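Local coordinates for synaptonemal complex protein 2 (Mus musculus, PDB 5IWZ) that helps build the axial and lateral elements of synaptonemal complexes in meiotic prophase and is required for chromosome synapsis and for inserting SYCP3, at residues L136-Y140 with L181-I186; V100-V104 with Q149-F154; E130-D134 with E174-K178. All coordinates share one frame; numbering follows the deposited sequence.

Contact 1: L136-Y140 with L181-I186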
loop_
_atom_site.group_PDB
_atom_site.type_symbol
_atom_site.label_atom_id
_atom_site.label_comp_id
_atom_site.label_asym_id
_atom_site.label_seq_id
_atom_site.Cartn_x
_atom_site.Cartn_y
_atom_site.Cartn_z
ATOM N N LEU A 136 -0.090 13.830 -0.168
ATOM C CA LEU A 136 -1.542 13.894 -0.327
ATOM C C LEU A 136 -2.255 13.887 1.029
ATOM O O LEU A 136 -3.238 14.609 1.225
ATOM C CB LEU A 136 -2.025 12.716 -1.171
ATOM C CG LEU A 136 -2.756 12.866 -2.509
ATOM C CD1 LEU A 136 -3.778 11.740 -2.628
ATOM C CD2 LEU A 136 -3.399 14.234 -2.715
ATOM N N MET A 137 -1.790 13.063 1.976
ATOM C CA MET A 137 -2.488 13.011 3.266
ATOM C C MET A 137 -2.314 14.301 4.061
ATOM O O MET A 137 -3.228 14.688 4.792
ATOM C CB MET A 137 -2.024 11.809 4.106
ATOM C CG MET A 137 -2.431 10.444 3.553
ATOM S SD MET A 137 -4.173 10.271 3.076
ATOM C CE MET A 137 -5.014 10.789 4.588
ATOM N N VAL A 138 -1.153 14.967 3.947
ATOM C CA VAL A 138 -0.949 16.265 4.596
ATOM C C VAL A 138 -1.951 17.292 4.074
ATOM O O VAL A 138 -2.498 18.103 4.837
ATOM C CB VAL A 138 0.507 16.737 4.387
ATOM C CG1 VAL A 138 0.651 18.228 4.686
ATOM C CG2 VAL A 138 1.483 15.914 5.248
ATOM N N ILE A 139 -2.205 17.280 2.763
ATOM C CA ILE A 139 -3.199 18.186 2.192
ATOM C C ILE A 139 -4.605 17.798 2.640
ATOM O O ILE A 139 -5.455 18.657 2.904
ATOM C CB ILE A 139 -3.089 18.188 0.659
ATOM C CG1 ILE A 139 -1.691 18.626 0.223
ATOM C CG2 ILE A 139 -4.182 19.064 0.055
ATOM C CD1 ILE A 139 -1.335 18.166 -1.174
ATOM N N TYR A 140 -4.880 16.497 2.693
ATOM C CA TYR A 140 -6.195 16.036 3.115
ATOM C C TYR A 140 -6.504 16.524 4.523
ATOM O O TYR A 140 -7.604 17.021 4.785
ATOM C CB TYR A 140 -6.229 14.509 3.015
ATOM C CG TYR A 140 -7.485 13.792 3.467
ATOM C CD1 TYR A 140 -7.716 13.529 4.815
ATOM C CD2 TYR A 140 -8.401 13.310 2.541
ATOM C CE1 TYR A 140 -8.842 12.840 5.226
ATOM C CE2 TYR A 140 -9.525 12.618 2.942
ATOM C CZ TYR A 140 -9.739 12.386 4.286
ATOM O OH TYR A 140 -10.852 11.706 4.698
ATOM N N LEU A 181 -7.787 4.826 4.405
ATOM C CA LEU A 181 -7.593 5.868 5.406
ATOM C C LEU A 181 -8.399 7.119 5.073
ATOM O O LEU A 181 -9.018 7.719 5.960
ATOM C CB LEU A 181 -6.097 6.183 5.510
ATOM C CG LEU A 181 -5.615 7.281 6.448
ATOM C CD1 LEU A 181 -5.678 6.789 7.882
ATOM C CD2 LEU A 181 -4.192 7.670 6.081
ATOM N N MET A 182 -8.423 7.521 3.803
ATOM C CA MET A 182 -9.189 8.706 3.424
ATOM C C MET A 182 -10.684 8.479 3.615
ATOM O O MET A 182 -11.406 9.366 4.089
ATOM C CB MET A 182 -8.891 9.079 1.972
ATOM C CG MET A 182 -7.436 9.439 1.737
ATOM S SD MET A 182 -7.053 10.162 0.130
ATOM C CE MET A 182 -7.808 9.053 -1.032
ATOM N N LEU A 183 -11.169 7.298 3.239
ATOM C CA LEU A 183 -12.575 7.005 3.454
ATOM C C LEU A 183 -12.895 6.931 4.940
ATOM O O LEU A 183 -14.016 7.249 5.339
ATOM C CB LEU A 183 -12.938 5.710 2.741
ATOM C CG LEU A 183 -12.697 5.676 1.233
ATOM C CD1 LEU A 183 -12.839 4.253 0.720
ATOM C CD2 LEU A 183 -13.684 6.595 0.526
ATOM N N ASP A 184 -11.907 6.565 5.773
ATOM C CA ASP A 184 -12.158 6.354 7.199
ATOM C C ASP A 184 -12.638 7.624 7.890
ATOM O O ASP A 184 -13.550 7.574 8.722
ATOM C CB ASP A 184 -10.899 5.835 7.897
ATOM C CG ASP A 184 -11.160 5.438 9.347
ATOM O OD1 ASP A 184 -12.230 4.844 9.592
ATOM O OD2 ASP A 184 -10.311 5.709 10.232
ATOM N N ARG A 185 -12.019 8.767 7.590
ATOM C CA ARG A 185 -12.437 10.003 8.246
ATOM C C ARG A 185 -13.832 10.425 7.791
ATOM O O ARG A 185 -14.686 10.783 8.615
ATOM C CB ARG A 185 -11.413 11.109 7.987
ATOM C CG ARG A 185 -11.884 12.496 8.404
ATOM C CD ARG A 185 -12.476 13.248 7.223
ATOM N NE ARG A 185 -13.080 14.525 7.603
ATOM C CZ ARG A 185 -14.373 14.810 7.485
ATOM N NH1 ARG A 185 -15.211 13.908 6.997
ATOM N NH2 ARG A 185 -14.830 16.000 7.851
ATOM N N ILE A 186 -14.082 10.388 6.486
ATOM C CA ILE A 186 -15.352 10.830 5.917
ATOM C C ILE A 186 -16.521 9.999 6.452
ATOM O O ILE A 186 -17.611 10.527 6.702
ATOM C CB ILE A 186 -15.301 10.781 4.373
ATOM C CG1 ILE A 186 -16.210 11.852 3.765
ATOM C CG2 ILE A 186 -15.700 9.404 3.866
ATOM C CD1 ILE A 186 -15.660 13.265 3.872
#
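M137 meets both L181 and M182 through the end of its side chain. The chain turns at chi2 and again at chi3, and this double turn carries the thioether across to the other helix although the CB does not head there. Its SD lies 3.6 Å from CG of M182, and its CE comes equally near CD2 of L181, so that one thioether fills the angle between the two neighbouring side chains. One turn further on, Y140 makes the larger contribution. CG stands anti to the backbone N (chi1 177°), which sends the ring straight across the gap between the helices. The phenol OH donates a very short hydrogen bond to the backbone O of M182, 2.5 Å away, a carbonyl close to the C-terminal end of helix 169-185. Helices 123-141 and 169-185 run almost parallel here, 10° apart, with helix 144-163 between them in sequence; such stacking of helices is consistent with the armadillo-repeat-like domain of this N-terminal part of the protein. The segment axes are 11.7 Å apart, a distance that the long tyrosine and methionine side chains bridge. Beside the hydroxyl run the aliphatic carbons of R185, whose CD is 3.4 Å from Y140 OH; the guanidinium belongs to a poorly ordered side chain. M182 also meets the ring at a slant, its CB 3.7 Å from CE2 of Y140 and its SD in an oblique Met-aromatic contact, 5.0 Å from the ring centroid. A phenylalanine in place of Y140 would probably leave the carbonyl of M182 without its phenol donor and the carbons of R185 without the oxygen they lie against. From helix 144-163, K147 and L151 also touch Y140, and V150 packs against M182.

Contact 2: V100-V104 with Q149-F154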
loop_
_atom_site.group_PDB
_atom_site.type_symbol
_atom_site.label_atom_id
_atom_site.label_comp_id
_atom_site.label_asym_id
_atom_site.label_seq_id
_atom_site.Cartn_x
_atom_site.Cartn_y
_atom_site.Cartn_z
ATOM N N VAL A 100 -3.852 20.475 -5.530
ATOM C CA VAL A 100 -4.383 19.121 -5.653
ATOM C C VAL A 100 -4.387 18.669 -7.115
ATOM O O VAL A 100 -4.060 17.513 -7.421
ATOM C CB VAL A 100 -5.785 19.033 -5.018
ATOM C CG1 VAL A 100 -6.386 17.647 -5.233
ATOM C CG2 VAL A 100 -5.713 19.341 -3.528
ATOM N N GLN A 101 -4.732 19.574 -8.043
ATOM C CA GLN A 101 -4.722 19.226 -9.465
ATOM C C GLN A 101 -3.301 19.083 -10.000
ATOM O O GLN A 101 -3.055 18.252 -10.882
ATOM C CB GLN A 101 -5.493 20.262 -10.285
ATOM C CG GLN A 101 -7.009 20.090 -10.226
ATOM C CD GLN A 101 -7.594 20.508 -8.883
ATOM O OE1 GLN A 101 -7.309 21.601 -8.381
ATOM N NE2 GLN A 101 -8.405 19.632 -8.285
ATOM N N LYS A 102 -2.347 19.868 -9.491
ATOM C CA LYS A 102 -0.952 19.558 -9.803
ATOM C C LYS A 102 -0.585 18.152 -9.335
ATOM O O LYS A 102 0.076 17.403 -10.060
ATOM C CB LYS A 102 -0.012 20.592 -9.192
ATOM C CG LYS A 102 0.424 21.677 -10.174
ATOM C CD LYS A 102 -0.674 22.657 -10.470
ATOM C CE LYS A 102 -0.193 23.793 -11.377
ATOM N NZ LYS A 102 0.057 23.329 -12.775
ATOM N N MET A 103 -1.026 17.757 -8.144
ATOM C CA MET A 103 -0.676 16.414 -7.678
ATOM C C MET A 103 -1.336 15.329 -8.521
ATOM O O MET A 103 -0.743 14.262 -8.711
ATOM C CB MET A 103 -1.040 16.259 -6.210
ATOM C CG MET A 103 -0.313 17.301 -5.397
ATOM S SD MET A 103 0.282 16.708 -3.824
ATOM C CE MET A 103 0.770 15.039 -4.214
ATOM N N VAL A 104 -2.549 15.577 -9.039
ATOM C CA VAL A 104 -3.151 14.643 -9.994
ATOM C C VAL A 104 -2.265 14.514 -11.223
ATOM O O VAL A 104 -1.964 13.404 -11.699
ATOM C CB VAL A 104 -4.572 15.099 -10.370
ATOM C CG1 VAL A 104 -5.108 14.299 -11.573
ATOM C CG2 VAL A 104 -5.490 14.955 -9.170
ATOM N N GLN A 149 -11.135 18.038 -2.290
ATOM C CA GLN A 149 -10.501 17.876 -3.595
ATOM C C GLN A 149 -9.707 16.585 -3.666
ATOM O O GLN A 149 -9.697 15.916 -4.705
ATOM C CB GLN A 149 -9.602 19.075 -3.919
ATOM C CG GLN A 149 -10.379 20.368 -4.150
ATOM C CD GLN A 149 -9.513 21.505 -4.675
ATOM O OE1 GLN A 149 -8.540 21.283 -5.400
ATOM N NE2 GLN A 149 -9.853 22.730 -4.284
ATOM N N VAL A 150 -9.045 16.206 -2.574
ATOM C CA VAL A 150 -8.283 14.962 -2.581
ATOM C C VAL A 150 -9.211 13.773 -2.795
ATOM O O VAL A 150 -8.952 12.911 -3.647
ATOM C CB VAL A 150 -7.451 14.822 -1.290
ATOM C CG1 VAL A 150 -6.867 13.429 -1.210
ATOM C CG2 VAL A 150 -6.326 15.844 -1.273
ATOM N N LEU A 151 -10.313 13.715 -2.034
ATOM C CA LEU A 151 -11.299 12.646 -2.192
ATOM C C LEU A 151 -11.818 12.589 -3.620
ATOM O O LEU A 151 -11.877 11.515 -4.236
ATOM C CB LEU A 151 -12.479 12.863 -1.229
ATOM C CG LEU A 151 -12.717 12.174 0.121
ATOM C CD1 LEU A 151 -11.888 10.922 0.344
ATOM C CD2 LEU A 151 -12.562 13.150 1.283
ATOM N N GLU A 152 -12.201 13.749 -4.162
ATOM C CA GLU A 152 -12.873 13.793 -5.461
ATOM C C GLU A 152 -11.943 13.366 -6.588
ATOM O O GLU A 152 -12.363 12.673 -7.525
ATOM C CB GLU A 152 -13.412 15.206 -5.731
ATOM C CG GLU A 152 -14.618 15.575 -4.901
ATOM C CD GLU A 152 -15.743 14.588 -5.097
ATOM O OE1 GLU A 152 -16.055 14.288 -6.270
ATOM O OE2 GLU A 152 -16.298 14.090 -4.091
ATOM N N SER A 153 -10.688 13.783 -6.518
ATOM C CA SER A 153 -9.730 13.518 -7.586
ATOM C C SER A 153 -9.082 12.145 -7.475
ATOM O O SER A 153 -8.871 11.483 -8.496
ATOM C CB SER A 153 -8.652 14.598 -7.581
ATOM O OG SER A 153 -9.257 15.874 -7.731
ATOM N N PHE A 154 -8.743 11.697 -6.262
ATOM C CA PHE A 154 -7.856 10.544 -6.112
ATOM C C PHE A 154 -8.558 9.223 -5.804
ATOM O O PHE A 154 -7.988 8.181 -6.125
ATOM C CB PHE A 154 -6.788 10.818 -5.045
ATOM C CG PHE A 154 -5.568 11.501 -5.602
ATOM C CD1 PHE A 154 -4.578 10.760 -6.230
ATOM C CD2 PHE A 154 -5.430 12.879 -5.535
ATOM C CE1 PHE A 154 -3.458 11.377 -6.758
ATOM C CE2 PHE A 154 -4.303 13.509 -6.064
ATOM C CZ PHE A 154 -3.319 12.756 -6.670
HETATM O O HOH W 1 -5.958 22.318 -5.005
#
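V100 packs over the aliphatic part of Q149, its CG1 3.8 Å from CB of the glutamine, in a parallel pairing of helices 99-108 and 144-163 within the armadillo-repeat-like domain. The two segments cross at -26° with their axes 10.2 Å apart. A turn later V104 takes over: its CG2 touches both CB of S153 and the ring of F154, 3.6 Å from CE2 of the latter. The phenylalanine ring continues to the backbone of the first helix, where its CZ edge meets O of M103 near the ring plane. On the inner side, M103 and F154 continue into helix 123-141, M103 reaching L132 and I139 and F154 reaching L136.

Toward the outer side the contact becomes polar. The side chain of Q149, extended beyond CG, brings its amide up to the first turn of helix 99-108. A water there accepts from N of V100 and donates to OE1 of Q149, at 2.8 Å from each, and so joins a backbone N-H to the neighbouring helix. S153, whose CB supports V104, has its hydroxyl turned back onto its own helix. With OG beside the backbone N (chi1 -58°), it donates to O of Q149 over 3.1 Å; the S153 N-H reaches the same oxygen from the opposite face of the carbonyl plane.

Contact 3: E130-D134 with E174-K178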
loop_
_atom_site.group_PDB
_atom_site.type_symbol
_atom_site.label_atom_id
_atom_site.label_comp_id
_atom_site.label_asym_id
_atom_site.label_seq_id
_atom_site.Cartn_x
_atom_site.Cartn_y
_atom_site.Cartn_z
ATOM N N GLU A 130 4.848 6.269 -2.330
ATOM C CA GLU A 130 4.536 6.439 -0.918
ATOM C C GLU A 130 4.749 7.888 -0.489
ATOM O O GLU A 130 3.912 8.469 0.219
ATOM C CB GLU A 130 5.405 5.485 -0.105
ATOM C CG GLU A 130 5.067 5.385 1.349
ATOM C CD GLU A 130 6.115 4.583 2.098
ATOM O OE1 GLU A 130 6.861 3.799 1.442
ATOM O OE2 GLU A 130 6.199 4.751 3.336
ATOM N N ASP A 131 5.856 8.502 -0.934
ATOM C CA ASP A 131 6.090 9.918 -0.637
ATOM C C ASP A 131 5.003 10.804 -1.231
ATOM O O ASP A 131 4.603 11.811 -0.624
ATOM C CB ASP A 131 7.456 10.345 -1.173
ATOM C CG ASP A 131 8.606 9.659 -0.453
ATOM O OD1 ASP A 131 8.435 9.311 0.743
ATOM O OD2 ASP A 131 9.663 9.452 -1.093
ATOM N N LEU A 132 4.537 10.470 -2.433
ATOM C CA LEU A 132 3.464 11.252 -3.046
ATOM C C LEU A 132 2.182 11.168 -2.216
ATOM O O LEU A 132 1.548 12.190 -1.920
ATOM C CB LEU A 132 3.231 10.764 -4.474
ATOM C CG LEU A 132 2.197 11.521 -5.313
ATOM C CD1 LEU A 132 2.755 12.832 -5.798
ATOM C CD2 LEU A 132 1.773 10.692 -6.490
ATOM N N PHE A 133 1.784 9.949 -1.826
ATOM C CA PHE A 133 0.562 9.811 -1.038
ATOM C C PHE A 133 0.713 10.435 0.341
ATOM O O PHE A 133 -0.244 11.036 0.840
ATOM C CB PHE A 133 0.161 8.343 -0.939
ATOM C CG PHE A 133 -0.488 7.816 -2.186
ATOM C CD1 PHE A 133 -1.582 8.466 -2.740
ATOM C CD2 PHE A 133 -0.003 6.675 -2.814
ATOM C CE1 PHE A 133 -2.179 7.996 -3.903
ATOM C CE2 PHE A 133 -0.601 6.198 -3.975
ATOM C CZ PHE A 133 -1.688 6.861 -4.520
ATOM N N ASP A 134 1.918 10.356 0.942
ATOM C CA ASP A 134 2.166 11.030 2.217
ATOM C C ASP A 134 1.888 12.523 2.111
ATOM O O ASP A 134 1.276 13.124 3.003
ATOM C CB ASP A 134 3.611 10.809 2.677
ATOM C CG ASP A 134 3.862 9.400 3.215
ATOM O OD1 ASP A 134 2.900 8.709 3.602
ATOM O OD2 ASP A 134 5.042 8.985 3.262
ATOM N N GLU A 174 0.022 0.059 -1.207
ATOM C CA GLU A 174 0.231 1.382 -0.631
ATOM C C GLU A 174 -0.922 2.326 -0.975
ATOM O O GLU A 174 -1.430 3.050 -0.108
ATOM C CB GLU A 174 1.574 1.934 -1.134
ATOM C CG GLU A 174 1.791 3.419 -0.903
ATOM C CD GLU A 174 1.823 3.768 0.569
ATOM O OE1 GLU A 174 2.024 2.845 1.402
ATOM O OE2 GLU A 174 1.629 4.963 0.899
ATOM N N ALA A 175 -1.357 2.324 -2.238
ATOM C CA ALA A 175 -2.432 3.224 -2.649
ATOM C C ALA A 175 -3.761 2.829 -2.014
ATOM O O ALA A 175 -4.512 3.688 -1.532
ATOM C CB ALA A 175 -2.562 3.227 -4.168
ATOM N N LEU A 176 -4.071 1.530 -2.024
ATOM C CA LEU A 176 -5.331 1.058 -1.472
ATOM C C LEU A 176 -5.443 1.396 0.012
ATOM O O LEU A 176 -6.517 1.766 0.498
ATOM C CB LEU A 176 -5.451 -0.447 -1.716
ATOM C CG LEU A 176 -6.688 -1.184 -1.225
ATOM C CD1 LEU A 176 -7.895 -0.454 -1.745
ATOM C CD2 LEU A 176 -6.672 -2.647 -1.718
ATOM N N LYS A 177 -4.339 1.314 0.746
ATOM C CA LYS A 177 -4.406 1.589 2.177
ATOM C C LYS A 177 -4.569 3.080 2.447
ATOM O O LYS A 177 -5.289 3.473 3.377
ATOM C CB LYS A 177 -3.167 1.016 2.860
ATOM C CG LYS A 177 -2.622 1.809 4.007
ATOM C CD LYS A 177 -1.405 1.088 4.608
ATOM C CE LYS A 177 -0.357 0.803 3.537
ATOM N NZ LYS A 177 0.522 -0.364 3.851
ATOM N N LYS A 178 -3.922 3.927 1.644
ATOM C CA LYS A 178 -4.167 5.360 1.751
ATOM C C LYS A 178 -5.614 5.690 1.416
ATOM O O LYS A 178 -6.210 6.583 2.027
ATOM C CB LYS A 178 -3.208 6.127 0.841
ATOM C CG LYS A 178 -1.757 6.107 1.290
ATOM C CD LYS A 178 -1.555 7.034 2.473
ATOM C CE LYS A 178 -0.082 7.264 2.773
ATOM N NZ LYS A 178 0.606 6.021 3.240
#
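K178 sits between two carboxylates, E174 on its own helix and D134 on the facing one, and the resulting salt-bridge network joins the two helices. The closer partner is E174: NZ of K178 donates to its OE2 over 2.8 Å, arriving on the syn side and 20° out of the carboxylate plane. The bridge across the helices is longer, with D134 OD1 3.6 Å from K178 NZ, and that oxygen is slightly nearer to CE of the lysine. The lysine chain is bent at chi2 (-75°) and again at chi4, which folds the ammonium back over the preceding turn toward E174. E174 bends as well, at chi2, and its OE2 rests 3.5 Å from CG of E130. The E130 and E174 carboxylates stay apart, OE1 to OE1 being 4.9 Å; the nearby ammonium probably eases the presence of three acids in this small region.

Beneath the charges, F133 supplies the apolar half of the contact. Its CB packs against CG of K178, so the same lysine serves both layers, while CE2 of its ring reaches CB of A175 at 3.6 Å. The short alanine leaves room for that ring to come close to the second helix. Helices 123-141 and 169-185 lie 14° from parallel here, with axes 10.4 Å apart, a packing consistent with the helical stacking of the armadillo-repeat-like domain. I158 of helix 144-163 touches both F133 and A175 and so adds a side chain from the helix that lies between these two in the chain. Behind the first helix, D131 hydrogen-bonds through OD2 to OG of S70, and L132 packs against F107 of helix 99-108.

From the N terminus, helix 99-108 comes first, and contact 2 joins it to helix 144-163, closing a loop that contains helix 123-141. Contacts 3 and 1 then join helix 123-141 to helix 169-185, contact 3 earlier along both helices and contact 1 toward their C-terminal ends, with the loop of each running through helix 144-163. The loops of all three cross one another, since their segments alternate along the chain. The sites also touch: M137 packs on K178 between contacts 1 and 3, contacts 1 and 2 meet where the ring of Y140 borders helix 144-163, and contact 2 reaches contact 3 through M103. Four helices of the armadillo-repeat-like domain are thereby tied together.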